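Local coordinates for protein catalase (Pseudomonas syringae, PDB 1M7S) that decomposes hydrogen peroxide into water and oxygen with a heme cofactor, protecting the cell from the toxic effects of the peroxide, at residues Phe108-Tyr113 with Phe210-Leu215; Gly184-Asp189 with Lys247-Lys252; Ile448-Leu453 with Arg463-Ala468. One frame throughout, in Å; residues are numbered along the deposited sequence.

From the N terminus, segment 108-113 comes first, on an early barrel strand; it meets 210-215, closing a loop of 96 residues as contact 1. Within that loop lies 184-189, whose partner 247-252 comes only after contact 1 has closed, so contacts 1 and 2 cross. Contact 1 joins two strands across the barrel interior next to the heme pocket; contact 2 ties together the approaches to strands 190-199 and 252-260. The two touch where Asp189 meets His211 and Ser214. Contact 3 follows in series, with just nine residues between its helical segments, in the C-terminal helical region, its centre about 35 Å from that of contact 1.

Contact 1: Phe108-Tyr113 with Phe210-Leu215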
ATOM      1  N   PHE A 108       5.718 -25.581  10.902  1.00  4.15           N
ATOM      2  CA  PHE A 108       5.775 -26.685   9.902  1.00  4.59           C
ATOM      3  C   PHE A 108       4.484 -26.612   9.133  1.00  4.25           C
ATOM      4  O   PHE A 108       3.446 -27.101   9.556  1.00  6.49           O
ATOM      5  CB  PHE A 108       5.927 -27.999  10.670  1.00  8.55           C
ATOM      6  CG  PHE A 108       6.199 -29.251   9.859  1.00  9.89           C
ATOM      7  CD1 PHE A 108       6.760 -30.338  10.499  1.00  9.69           C
ATOM      8  CD2 PHE A 108       5.905 -29.366   8.507  1.00 13.26           C
ATOM      9  CE1 PHE A 108       7.045 -31.525   9.832  1.00 10.99           C
ATOM     10  CE2 PHE A 108       6.194 -30.538   7.813  1.00 13.51           C
ATOM     11  CZ  PHE A 108       6.771 -31.615   8.497  1.00 10.58           C
ATOM     12  N   ALA A 109       4.412 -25.748   8.111  1.00  4.16           N
ATOM     13  CA  ALA A 109       3.224 -25.458   7.322  1.00  6.45           C
ATOM     14  C   ALA A 109       3.306 -26.156   5.952  1.00  7.98           C
ATOM     15  O   ALA A 109       4.234 -25.951   5.154  1.00  5.45           O
ATOM     16  CB  ALA A 109       3.092 -23.940   7.162  1.00  6.54           C
ATOM     17  N   THR A 110       2.245 -26.885   5.631  1.00  6.47           N
ATOM     18  CA  THR A 110       2.232 -27.679   4.378  1.00  6.82           C
ATOM     19  C   THR A 110       1.064 -27.222   3.518  1.00  8.02           C
ATOM     20  O   THR A 110      -0.078 -27.206   3.999  1.00  7.94           O
ATOM     21  CB  THR A 110       2.056 -29.166   4.717  1.00  7.78           C
ATOM     22  OG1 THR A 110       3.110 -29.610   5.566  1.00  7.24           O
ATOM     23  CG2 THR A 110       2.100 -30.037   3.427  1.00  6.51           C
ATOM     24  N   LYS A 111       1.337 -26.738   2.303  1.00  6.49           N
ATOM     25  CA  LYS A 111       0.323 -26.390   1.340  1.00  6.48           C
ATOM     26  C   LYS A 111       0.148 -27.638   0.418  1.00  6.75           C
ATOM     27  O   LYS A 111       1.122 -27.988  -0.251  1.00  7.54           O
ATOM     28  CB  LYS A 111       0.775 -25.216   0.484  1.00  5.47           C
ATOM     29  CG  LYS A 111      -0.193 -24.816  -0.611  1.00  6.07           C
ATOM     30  CD  LYS A 111       0.126 -23.476  -1.305  1.00  8.71           C
ATOM     31  CE  LYS A 111      -0.005 -22.298  -0.332  1.00  5.83           C
ATOM     32  NZ  LYS A 111      -1.388 -22.169   0.228  1.00  6.42           N
ATOM     33  N   PHE A 112      -1.036 -28.233   0.480  1.00  7.30           N
ATOM     34  CA  PHE A 112      -1.222 -29.427  -0.389  1.00  7.16           C
ATOM     35  C   PHE A 112      -1.970 -28.980  -1.631  1.00  8.43           C
ATOM     36  O   PHE A 112      -3.040 -28.375  -1.506  1.00  9.27           O
ATOM     37  CB  PHE A 112      -2.107 -30.434   0.316  1.00  8.08           C
ATOM     38  CG  PHE A 112      -1.575 -31.172   1.492  1.00  7.87           C
ATOM     39  CD1 PHE A 112      -1.636 -30.615   2.774  1.00  7.33           C
ATOM     40  CD2 PHE A 112      -1.033 -32.439   1.373  1.00  6.10           C
ATOM     41  CE1 PHE A 112      -1.201 -31.329   3.878  1.00  7.83           C
ATOM     42  CE2 PHE A 112      -0.592 -33.139   2.474  1.00  7.51           C
ATOM     43  CZ  PHE A 112      -0.669 -32.604   3.761  1.00  9.30           C
ATOM     44  N   TYR A 113      -1.434 -29.150  -2.829  1.00  7.47           N
ATOM     45  CA  TYR A 113      -2.101 -28.656  -4.025  1.00  8.00           C
ATOM     46  C   TYR A 113      -3.013 -29.809  -4.531  1.00 10.87           C
ATOM     47  O   TYR A 113      -2.588 -30.474  -5.473  1.00 10.38           O
ATOM     48  CB  TYR A 113      -1.102 -28.260  -5.078  1.00  9.89           C
ATOM     49  CG  TYR A 113      -0.140 -27.110  -4.723  1.00  7.51           C
ATOM     50  CD1 TYR A 113      -0.478 -25.818  -4.985  1.00  8.77           C
ATOM     51  CD2 TYR A 113       1.080 -27.404  -4.165  1.00 10.93           C
ATOM     52  CE1 TYR A 113       0.403 -24.762  -4.692  1.00  7.36           C
ATOM     53  CE2 TYR A 113       2.009 -26.381  -3.869  1.00 12.34           C
ATOM     54  CZ  TYR A 113       1.635 -25.083  -4.145  1.00 10.22           C
ATOM     55  OH  TYR A 113       2.534 -24.063  -3.862  1.00  9.37           O
ATOM     56  N   PHE A 210      -3.732 -34.326  13.669  1.00  9.08           N
ATOM     57  CA  PHE A 210      -2.723 -34.736  12.692  1.00  7.92           C
ATOM     58  C   PHE A 210      -1.315 -34.634  13.264  1.00  8.06           C
ATOM     59  O   PHE A 210      -0.970 -33.660  13.957  1.00  8.99           O
ATOM     60  CB  PHE A 210      -2.739 -33.790  11.476  1.00  8.88           C
ATOM     61  CG  PHE A 210      -3.991 -33.857  10.659  1.00 10.25           C
ATOM     62  CD1 PHE A 210      -4.167 -34.885   9.718  1.00  9.09           C
ATOM     63  CD2 PHE A 210      -4.995 -32.929  10.787  1.00 10.41           C
ATOM     64  CE1 PHE A 210      -5.318 -34.960   8.969  1.00  9.03           C
ATOM     65  CE2 PHE A 210      -6.129 -32.977  10.023  1.00 11.73           C
ATOM     66  CZ  PHE A 210      -6.316 -34.001   9.096  1.00 11.00           C
ATOM     67  N   HIS A 211      -0.462 -35.583  12.947  1.00  8.99           N
ATOM     68  CA  HIS A 211       0.889 -35.708  13.452  1.00  9.34           C
ATOM     69  C   HIS A 211       1.831 -36.163  12.333  1.00 10.12           C
ATOM     70  O   HIS A 211       1.623 -37.282  11.815  1.00  7.98           O
ATOM     71  CB  HIS A 211       0.927 -36.736  14.605  1.00 10.87           C
ATOM     72  CG  HIS A 211       2.289 -37.107  15.130  1.00 15.02           C
ATOM     73  ND1 HIS A 211       2.620 -38.419  15.447  1.00 15.43           N
ATOM     74  CD2 HIS A 211       3.401 -36.382  15.382  1.00 15.18           C
ATOM     75  CE1 HIS A 211       3.885 -38.452  15.866  1.00 17.09           C
ATOM     76  NE2 HIS A 211       4.393 -37.234  15.853  1.00 15.69           N
ATOM     77  N   TRP A 212       2.822 -35.324  12.078  1.00  7.06           N
ATOM     78  CA  TRP A 212       3.858 -35.708  11.114  1.00  8.62           C
ATOM     79  C   TRP A 212       4.977 -36.343  11.931  1.00  9.82           C
ATOM     80  O   TRP A 212       5.643 -35.669  12.725  1.00  8.01           O
ATOM     81  CB  TRP A 212       4.454 -34.516  10.371  1.00  5.87           C
ATOM     82  CG  TRP A 212       3.618 -33.791   9.405  1.00  9.79           C
ATOM     83  CD1 TRP A 212       3.158 -32.500   9.557  1.00  8.73           C
ATOM     84  CD2 TRP A 212       3.169 -34.207   8.099  1.00  8.85           C
ATOM     85  NE1 TRP A 212       2.459 -32.121   8.455  1.00  8.70           N
ATOM     86  CE2 TRP A 212       2.459 -33.144   7.527  1.00  9.35           C
ATOM     87  CE3 TRP A 212       3.317 -35.391   7.366  1.00  9.20           C
ATOM     88  CZ2 TRP A 212       1.885 -33.178   6.263  1.00  9.17           C
ATOM     89  CZ3 TRP A 212       2.739 -35.440   6.107  1.00  9.52           C
ATOM     90  CH2 TRP A 212       2.007 -34.356   5.535  1.00 10.31           C
ATOM     91  N   LYS A 213       5.212 -37.648  11.738  1.00 10.21           N
ATOM     92  CA  LYS A 213       6.262 -38.341  12.465  1.00 11.75           C
ATOM     93  C   LYS A 213       7.542 -38.365  11.639  1.00 11.51           C
ATOM     94  O   LYS A 213       7.552 -38.919  10.528  1.00  8.84           O
ATOM     95  CB  LYS A 213       5.878 -39.789  12.832  1.00 15.38           C
ATOM     96  CG  LYS A 213       7.002 -40.469  13.614  1.00 18.02           C
ATOM     97  CD  LYS A 213       6.495 -41.597  14.485  1.00 22.70           C
ATOM     98  CE  LYS A 213       7.717 -42.251  15.161  1.00 25.54           C
ATOM     99  NZ  LYS A 213       8.111 -41.488  16.384  1.00 26.66           N
ATOM    100  N   SER A 214       8.588 -37.715  12.171  1.00  9.53           N
ATOM    101  CA  SER A 214       9.856 -37.689  11.458  1.00  9.90           C
ATOM    102  C   SER A 214      10.486 -39.078  11.271  1.00  9.70           C
ATOM    103  O   SER A 214      10.662 -39.811  12.246  1.00  9.51           O
ATOM    104  CB  SER A 214      10.896 -36.858  12.244  1.00  9.10           C
ATOM    105  OG  SER A 214      12.119 -36.921  11.490  1.00 10.85           O
ATOM    106  N   LEU A 215      10.796 -39.413  10.034  1.00 11.15           N
ATOM    107  CA  LEU A 215      11.440 -40.683   9.708  1.00 12.00           C
ATOM    108  C   LEU A 215      12.945 -40.553   9.852  1.00 15.67           C
ATOM    109  O   LEU A 215      13.651 -41.554   9.775  1.00 13.99           O
ATOM    110  CB  LEU A 215      11.026 -41.234   8.338  1.00 12.54           C
ATOM    111  CG  LEU A 215       9.480 -41.429   8.240  1.00 13.13           C
ATOM    112  CD1 LEU A 215       9.124 -42.077   6.910  1.00 15.22           C
ATOM    113  CD2 LEU A 215       8.932 -42.238   9.398  1.00 13.67           C
TER
HETATM  114  O   HOH W   1       2.035 -29.282   8.173  1.00  6.45           O
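Phe108 places its ring with CG anti to the backbone N (chi1 -172°), while Trp212 places CG beside its own backbone N (chi1 -69°); the two rings thus overlap between their strands. They form an offset stack on the five-membered ring of the indole, with centroids 4.5 Å apart and planes only 11° from parallel. Phe108 CZ lies 3.9 Å from Trp212 CD1. Phe112 and Trp212 approach each other from opposite directions, and Phe112 CZ meets the edge of the indole, near its plane, 3.6 Å from Trp212 CZ2. This is the filling of the catalase beta barrel: strands 107-114 and 205-214 are not neighbours in the sheet but send side chains into its interior, where Met290 of strand 284-295 joins Phe108, Thr110 and Trp212. The polar atoms of this cluster share one water. It accepts from Trp212 NE1 at 2.9 Å and from Thr110 OG1 at 2.8 Å, and donates to Phe108 O at 2.9 Å, so three bonds grip it and the indole N-H is satisfied. Phe108 lines the heme pocket, its side chain about 6 Å from the heme and about 6 Å from the side chain of Asn124, a predicted active-site residue.

Contact 2: Gly184-Asp189 with Lys247-Lys252; sequences GYRFMD and KGDFPK
An inverse gamma turn centred on Asp249, just past the Schellman motif that ends helix 236-246 at Gly248, presents a carboxylate to Arg186 of the loop before strand 190-199. The salt bridge between them is long: Arg186 NH1 stands 3.3 Å from Asp249 OD2, and the hydrogen bond is weak, bent to 127° at the proton. OD2 sits at the edge of the guanidinium, near its plane, but the carboxylate is turned 81° against that plane. A firmer link runs through a water in the guanidinium plane, which accepts from Arg186 NH1 at 2.8 Å and donates to Asp249 O at 2.9 Å. NH1 thus engages the side chain of the aspartate directly, if weakly, and its backbone through the water. The main charge partner of Arg186 lies elsewhere, in a salt bridge from NH2 to Asp240 on helix 236-246. Contact 2 joins two connections of the catalase barrel, the one leading into strand 190-199 and the one leading into strand 252-260. Nearer the backbone it is apolar. The arginine stem crosses Pro251 at about a right angle, with Arg186 CG 3.7 Å from Pro251 CB. A bend at chi3 (-70°) then turns the guanidinium aside from the proline, and Phe187 CZ lies 3.5 Å above one face of it, toward the rim. The backbone oxygen of Arg186 is also engaged, hydrogen-bonded with Ser214 OG and Gln216 NE2, while Pro251 packs on Gln216.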
ATOM      1  N   GLY A 184      17.740 -29.611  13.482  1.00  8.18           N
ATOM      2  CA  GLY A 184      17.385 -29.406  12.077  1.00  7.81           C
ATOM      3  C   GLY A 184      15.870 -29.561  11.929  1.00  6.19           C
ATOM      4  O   GLY A 184      15.265 -30.369  12.650  1.00  8.92           O
ATOM      5  N   TYR A 185      15.311 -28.982  10.911  1.00  4.77           N
ATOM      6  CA  TYR A 185      13.869 -29.139  10.630  1.00  8.08           C
ATOM      7  C   TYR A 185      13.568 -30.597  10.231  1.00  9.15           C
ATOM      8  O   TYR A 185      12.473 -31.114  10.507  1.00  7.76           O
ATOM      9  CB  TYR A 185      13.421 -28.234   9.501  1.00  7.96           C
ATOM     10  CG  TYR A 185      13.395 -26.752   9.843  1.00  7.66           C
ATOM     11  CD1 TYR A 185      12.703 -26.312  10.971  1.00  7.19           C
ATOM     12  CD2 TYR A 185      13.975 -25.861   8.953  1.00  8.90           C
ATOM     13  CE1 TYR A 185      12.635 -24.958  11.253  1.00  9.17           C
ATOM     14  CE2 TYR A 185      13.886 -24.491   9.211  1.00  9.73           C
ATOM     15  CZ  TYR A 185      13.235 -24.080  10.347  1.00 10.06           C
ATOM     16  OH  TYR A 185      13.185 -22.719  10.611  1.00 11.97           O
ATOM     17  N   ARG A 186      14.593 -31.263   9.695  1.00  9.52           N
ATOM     18  CA  ARG A 186      14.470 -32.670   9.337  1.00 11.98           C
ATOM     19  C   ARG A 186      14.390 -33.559  10.579  1.00 12.27           C
ATOM     20  O   ARG A 186      13.952 -34.699  10.457  1.00 14.54           O
ATOM     21  CB  ARG A 186      15.752 -33.168   8.584  1.00  9.54           C
ATOM     22  CG  ARG A 186      15.975 -32.414   7.281  1.00 11.38           C
ATOM     23  CD  ARG A 186      17.141 -33.100   6.496  1.00 11.10           C
ATOM     24  NE  ARG A 186      18.397 -32.839   7.198  1.00 10.57           N
ATOM     25  CZ  ARG A 186      19.429 -33.665   7.164  1.00 13.76           C
ATOM     26  NH1 ARG A 186      19.267 -34.807   6.469  1.00 16.09           N
ATOM     27  NH2 ARG A 186      20.572 -33.384   7.782  1.00 12.97           N
ATOM     28  N   PHE A 187      14.793 -33.108  11.736  1.00 10.05           N
ATOM     29  CA  PHE A 187      14.836 -33.830  12.980  1.00 10.33           C
ATOM     30  C   PHE A 187      13.793 -33.338  13.987  1.00 10.82           C
ATOM     31  O   PHE A 187      14.076 -33.311  15.172  1.00 12.31           O
ATOM     32  CB  PHE A 187      16.261 -33.759  13.572  1.00 11.98           C
ATOM     33  CG  PHE A 187      17.271 -34.213  12.542  1.00 13.32           C
ATOM     34  CD1 PHE A 187      18.120 -33.278  11.962  1.00 14.90           C
ATOM     35  CD2 PHE A 187      17.354 -35.528  12.142  1.00 14.80           C
ATOM     36  CE1 PHE A 187      19.051 -33.640  11.006  1.00 15.51           C
ATOM     37  CE2 PHE A 187      18.276 -35.916  11.170  1.00 15.03           C
ATOM     38  CZ  PHE A 187      19.122 -34.981  10.592  1.00 15.96           C
ATOM     39  N   MET A 188      12.636 -32.977  13.481  1.00  9.98           N
ATOM     40  CA  MET A 188      11.529 -32.594  14.337  1.00 10.72           C
ATOM     41  C   MET A 188      10.238 -33.219  13.788  1.00  8.65           C
ATOM     42  O   MET A 188      10.084 -33.356  12.570  1.00  6.81           O
ATOM     43  CB  MET A 188      11.273 -31.098  14.485  1.00 10.25           C
ATOM     44  CG  MET A 188      10.766 -30.304  13.309  1.00 12.58           C
ATOM     45  SD  MET A 188      10.854 -28.505  13.669  1.00  8.37           S
ATOM     46  CE  MET A 188       9.652 -28.033  12.403  1.00  9.19           C
ATOM     47  N   ASP A 189       9.282 -33.378  14.686  1.00 10.76           N
ATOM     48  CA  ASP A 189       7.967 -33.819  14.222  1.00 11.63           C
ATOM     49  C   ASP A 189       7.141 -32.581  13.882  1.00 11.07           C
ATOM     50  O   ASP A 189       7.562 -31.460  14.097  1.00 10.69           O
ATOM     51  CB  ASP A 189       7.239 -34.609  15.311  1.00 13.47           C
ATOM     52  CG  ASP A 189       7.650 -36.051  15.473  1.00 16.41           C
ATOM     53  OD1 ASP A 189       8.540 -36.548  14.760  1.00 16.69           O
ATOM     54  OD2 ASP A 189       7.036 -36.715  16.366  1.00 18.81           O
ATOM     55  N   LYS A 247      22.188 -32.760  -1.439  1.00 22.86           N
ATOM     56  CA  LYS A 247      22.879 -34.039  -1.471  1.00 25.27           C
ATOM     57  C   LYS A 247      21.976 -35.230  -1.807  1.00 26.65           C
ATOM     58  O   LYS A 247      22.477 -36.355  -1.699  1.00 27.38           O
ATOM     59  CB  LYS A 247      23.582 -34.322  -0.147  1.00 28.16           C
ATOM     60  CG  LYS A 247      24.767 -33.430   0.214  1.00 31.80           C
ATOM     61  CD  LYS A 247      25.421 -32.821  -1.025  1.00 34.71           C
ATOM     62  CE  LYS A 247      26.822 -32.296  -0.759  1.00 37.44           C
ATOM     63  NZ  LYS A 247      27.300 -31.412  -1.865  1.00 38.54           N
ATOM     64  N   GLY A 248      20.696 -35.051  -2.123  1.00 25.86           N
ATOM     65  CA  GLY A 248      19.792 -36.147  -2.431  1.00 25.32           C
ATOM     66  C   GLY A 248      19.192 -36.866  -1.246  1.00 25.60           C
ATOM     67  O   GLY A 248      18.348 -37.776  -1.426  1.00 25.55           O
ATOM     68  N   ASP A 249      19.499 -36.441  -0.026  1.00 23.45           N
ATOM     69  CA  ASP A 249      19.047 -37.039   1.219  1.00 22.84           C
ATOM     70  C   ASP A 249      17.717 -36.432   1.704  1.00 21.14           C
ATOM     71  O   ASP A 249      17.637 -35.613   2.644  1.00 19.74           O
ATOM     72  CB  ASP A 249      20.136 -36.833   2.278  1.00 24.83           C
ATOM     73  CG  ASP A 249      19.836 -37.644   3.522  1.00 28.10           C
ATOM     74  OD1 ASP A 249      19.044 -38.613   3.406  1.00 28.94           O
ATOM     75  OD2 ASP A 249      20.341 -37.324   4.618  1.00 30.40           O
ATOM     76  N   PHE A 250      16.666 -36.799   0.980  1.00 17.54           N
ATOM     77  CA  PHE A 250      15.351 -36.209   1.187  1.00 15.48           C
ATOM     78  C   PHE A 250      14.681 -36.647   2.462  1.00 14.74           C
ATOM     79  O   PHE A 250      14.410 -37.823   2.756  1.00 12.11           O
ATOM     80  CB  PHE A 250      14.496 -36.544  -0.034  1.00 18.34           C
ATOM     81  CG  PHE A 250      15.117 -36.225  -1.354  1.00 20.13           C
ATOM     82  CD1 PHE A 250      14.974 -37.097  -2.421  1.00 21.11           C
ATOM     83  CD2 PHE A 250      15.842 -35.052  -1.562  1.00 20.36           C
ATOM     84  CE1 PHE A 250      15.546 -36.789  -3.655  1.00 22.36           C
ATOM     85  CE2 PHE A 250      16.417 -34.741  -2.769  1.00 18.47           C
ATOM     86  CZ  PHE A 250      16.250 -35.606  -3.825  1.00 21.45           C
ATOM     87  N   PRO A 251      14.340 -35.663   3.297  1.00 12.69           N
ATOM     88  CA  PRO A 251      13.659 -35.936   4.564  1.00 11.30           C
ATOM     89  C   PRO A 251      12.226 -36.359   4.300  1.00  8.96           C
ATOM     90  O   PRO A 251      11.537 -35.905   3.383  1.00  9.53           O
ATOM     91  CB  PRO A 251      13.682 -34.608   5.362  1.00  9.45           C
ATOM     92  CG  PRO A 251      13.699 -33.605   4.224  1.00  9.00           C
ATOM     93  CD  PRO A 251      14.520 -34.220   3.096  1.00 10.81           C
ATOM     94  N   LYS A 252      11.773 -37.301   5.135  1.00 10.21           N
ATOM     95  CA  LYS A 252      10.407 -37.786   5.086  1.00 11.07           C
ATOM     96  C   LYS A 252       9.685 -37.808   6.430  1.00  9.60           C
ATOM     97  O   LYS A 252      10.245 -37.994   7.502  1.00  8.79           O
ATOM     98  CB  LYS A 252      10.415 -39.263   4.616  1.00 13.48           C
ATOM     99  CG  LYS A 252      10.770 -39.318   3.111  1.00 14.62           C
ATOM    100  CD  LYS A 252      11.241 -40.728   2.706  1.00 18.38           C
ATOM    101  CE  LYS A 252      10.580 -41.861   3.403  1.00 21.42           C
ATOM    102  NZ  LYS A 252      11.288 -42.483   4.551  1.00 25.32           N
TER
HETATM  103  O   HOH W   2      17.056 -36.178   5.419  1.00 15.68           O

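Contact 3: Ile448-Leu453 with Arg463-Ala468. Unlike the reference sequence in segment 448-453: Tyr452 (reference Val).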
ATOM      1  N   ILE A 448       4.227 -16.755  41.239  1.00  9.58           N
ATOM      2  CA  ILE A 448       2.991 -17.353  40.688  1.00 10.50           C
ATOM      3  C   ILE A 448       3.357 -18.353  39.592  1.00  9.13           C
ATOM      4  O   ILE A 448       2.794 -19.449  39.503  1.00  9.00           O
ATOM      5  CB  ILE A 448       2.054 -16.277  40.190  1.00  9.61           C
ATOM      6  CG1 ILE A 448       1.365 -15.581  41.397  1.00 10.63           C
ATOM      7  CG2 ILE A 448       0.996 -16.883  39.241  1.00  8.68           C
ATOM      8  CD1 ILE A 448       0.605 -14.357  40.822  1.00 10.75           C
ATOM      9  N   MET A 449       4.266 -17.963  38.708  1.00 10.00           N
ATOM     10  CA  MET A 449       4.777 -18.870  37.683  1.00  8.18           C
ATOM     11  C   MET A 449       5.318 -20.139  38.324  1.00  9.29           C
ATOM     12  O   MET A 449       5.054 -21.229  37.781  1.00  7.94           O
ATOM     13  CB  MET A 449       5.898 -18.216  36.879  1.00  7.95           C
ATOM     14  CG  MET A 449       5.415 -17.239  35.802  1.00  8.51           C
ATOM     15  SD  MET A 449       4.164 -17.811  34.632  1.00  9.38           S
ATOM     16  CE  MET A 449       4.901 -19.324  34.032  1.00  9.36           C
ATOM     17  N   LEU A 450       6.122 -19.998  39.373  1.00  8.41           N
ATOM     18  CA  LEU A 450       6.696 -21.167  40.064  1.00  9.00           C
ATOM     19  C   LEU A 450       5.640 -22.077  40.640  1.00  8.96           C
ATOM     20  O   LEU A 450       5.760 -23.316  40.644  1.00  8.95           O
ATOM     21  CB  LEU A 450       7.651 -20.632  41.159  1.00 10.65           C
ATOM     22  CG  LEU A 450       8.972 -20.074  40.599  1.00 10.26           C
ATOM     23  CD1 LEU A 450       9.806 -19.466  41.729  1.00 10.93           C
ATOM     24  CD2 LEU A 450       9.796 -21.080  39.805  1.00  9.21           C
ATOM     25  N   SER A 451       4.549 -21.483  41.136  1.00  8.30           N
ATOM     26  CA  SER A 451       3.445 -22.278  41.698  1.00 10.44           C
ATOM     27  C   SER A 451       2.832 -23.157  40.619  1.00  8.92           C
ATOM     28  O   SER A 451       2.436 -24.309  40.885  1.00 11.08           O
ATOM     29  CB  SER A 451       2.394 -21.404  42.391  1.00  9.00           C
ATOM     30  OG  SER A 451       1.524 -20.712  41.509  1.00 10.52           O
ATOM     31  N   TYR A 452       2.750 -22.621  39.386  1.00  7.16           N
ATOM     32  CA  TYR A 452       2.241 -23.449  38.279  1.00  7.91           C
ATOM     33  C   TYR A 452       3.117 -24.647  38.031  1.00  7.54           C
ATOM     34  O   TYR A 452       2.643 -25.772  37.867  1.00  7.71           O
ATOM     35  CB  TYR A 452       2.093 -22.617  36.998  1.00  8.73           C
ATOM     36  CG  TYR A 452       1.125 -21.443  37.143  1.00  9.25           C
ATOM     37  CD1 TYR A 452       1.221 -20.385  36.226  1.00  9.14           C
ATOM     38  CD2 TYR A 452       0.097 -21.418  38.069  1.00  6.28           C
ATOM     39  CE1 TYR A 452       0.333 -19.327  36.304  1.00  9.03           C
ATOM     40  CE2 TYR A 452      -0.777 -20.350  38.173  1.00  9.17           C
ATOM     41  CZ  TYR A 452      -0.661 -19.303  37.272  1.00  8.35           C
ATOM     42  OH  TYR A 452      -1.506 -18.231  37.350  1.00  9.80           O
ATOM     43  N   LEU A 453       4.439 -24.485  38.028  1.00  7.41           N
ATOM     44  CA  LEU A 453       5.396 -25.543  37.802  1.00  8.38           C
ATOM     45  C   LEU A 453       5.377 -26.530  38.971  1.00  8.82           C
ATOM     46  O   LEU A 453       5.433 -27.748  38.780  1.00  8.74           O
ATOM     47  CB  LEU A 453       6.787 -24.933  37.634  1.00  9.74           C
ATOM     48  CG  LEU A 453       6.943 -23.874  36.518  1.00  9.12           C
ATOM     49  CD1 LEU A 453       8.436 -23.527  36.391  1.00  9.78           C
ATOM     50  CD2 LEU A 453       6.382 -24.449  35.224  1.00  6.35           C
ATOM     51  N   ARG A 463      13.047 -27.035  41.744  1.00 13.17           N
ATOM     52  CA  ARG A 463      14.351 -26.807  41.112  1.00 11.32           C
ATOM     53  C   ARG A 463      14.307 -25.501  40.343  1.00 11.79           C
ATOM     54  O   ARG A 463      15.306 -24.786  40.364  1.00 12.12           O
ATOM     55  CB  ARG A 463      14.705 -27.974  40.198  1.00 12.10           C
ATOM     56  CG  ARG A 463      14.863 -29.312  40.965  1.00 12.07           C
ATOM     57  CD  ARG A 463      15.083 -30.449  39.953  1.00 12.75           C
ATOM     58  NE  ARG A 463      16.378 -30.370  39.314  1.00 14.20           N
ATOM     59  CZ  ARG A 463      16.908 -31.163  38.384  1.00 15.91           C
ATOM     60  NH1 ARG A 463      16.226 -32.211  37.923  1.00 16.78           N
ATOM     61  NH2 ARG A 463      18.134 -30.924  37.913  1.00 16.06           N
ATOM     62  N   VAL A 464      13.233 -25.253  39.588  1.00 11.24           N
ATOM     63  CA  VAL A 464      13.239 -23.951  38.866  1.00 10.36           C
ATOM     64  C   VAL A 464      13.202 -22.807  39.878  1.00 10.56           C
ATOM     65  O   VAL A 464      13.878 -21.822  39.653  1.00 12.67           O
ATOM     66  CB  VAL A 464      12.033 -23.812  37.942  1.00  9.55           C
ATOM     67  CG1 VAL A 464      12.055 -22.482  37.211  1.00 10.01           C
ATOM     68  CG2 VAL A 464      12.104 -24.997  36.973  1.00  8.43           C
ATOM     69  N   ALA A 465      12.491 -22.964  40.998  1.00 12.44           N
ATOM     70  CA  ALA A 465      12.512 -21.936  42.050  1.00  9.69           C
ATOM     71  C   ALA A 465      13.916 -21.640  42.579  1.00 12.13           C
ATOM     72  O   ALA A 465      14.198 -20.489  42.957  1.00 13.97           O
ATOM     73  CB  ALA A 465      11.628 -22.376  43.203  1.00 11.35           C
ATOM     74  N   GLU A 466      14.795 -22.622  42.728  1.00 13.89           N
ATOM     75  CA  GLU A 466      16.152 -22.383  43.192  1.00 15.11           C
ATOM     76  C   GLU A 466      16.948 -21.573  42.151  1.00 16.71           C
ATOM     77  O   GLU A 466      17.617 -20.594  42.463  1.00 16.09           O
ATOM     78  CB  GLU A 466      16.892 -23.686  43.462  1.00 16.32           C
ATOM     79  N   VAL A 467      16.884 -21.991  40.878  1.00 15.22           N
ATOM     80  CA  VAL A 467      17.608 -21.253  39.821  1.00 14.53           C
ATOM     81  C   VAL A 467      17.074 -19.842  39.665  1.00 14.25           C
ATOM     82  O   VAL A 467      17.836 -18.863  39.506  1.00 15.02           O
ATOM     83  CB  VAL A 467      17.470 -22.039  38.488  1.00 15.36           C
ATOM     84  CG1 VAL A 467      18.185 -21.287  37.371  1.00 17.14           C
ATOM     85  CG2 VAL A 467      18.032 -23.433  38.617  1.00 14.64           C
ATOM     86  N   ALA A 468      15.757 -19.628  39.717  1.00 12.67           N
ATOM     87  CA  ALA A 468      15.137 -18.332  39.502  1.00 11.68           C
ATOM     88  C   ALA A 468      15.155 -17.484  40.772  1.00 12.97           C
ATOM     89  O   ALA A 468      14.664 -16.372  40.709  1.00 14.55           O
ATOM     90  CB  ALA A 468      13.686 -18.442  39.058  1.00  9.31           C
TER
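Leu450 packs tightly against Ala465, where the backbones of the two helices come nearest, with CA atoms 6.2 Å apart. With CG beside the backbone N (chi1 -74°) and an extended chi2 (175°), both methyls face the other helix: Leu450 CD1 touches Ala465 CB at 3.7 Å, and Leu450 CD2 rests on the backbone, 3.5 Å from Ala465 N. The small alanine lets the leucine branch reach the main chain itself. The same CD2 of Leu450 also meets Val464 CG1 at 3.7 Å. One turn further along, Leu453 crosses Val464 at about a right angle and places CD1 3.9 Å from Val464 CG1, so this one valine methyl is shared by two leucines. At the slack end of the seam Ala468 is buried, but its CB stops 4.8 Å from Leu450 CD2. These helices, 443-456 and 458-467, follow each other almost directly and run nearly antiparallel, at 153° with segment axes 9.8 Å apart: a helical hairpin in the C-terminal all-helical region of the catalase. Helices 424-438 and 472-480 extend the core, with Leu438 and Val475 on Leu450 and Val431 on Val464. Away from this seam the second helix turns partly exposed residues outward. Glu466 directs its CB away from the interface and is modelled no further than that atom, while Arg463 leads off to a bond between its NH2 and Thr428 OG1. The far side of helix 443-456 is largely packed: Tyr452, which differs from the reference valine, bonds through OH to Ser163 O, and Met449 rests on Leu172; Ile448, partly exposed, touches Arg380 of the second subunit.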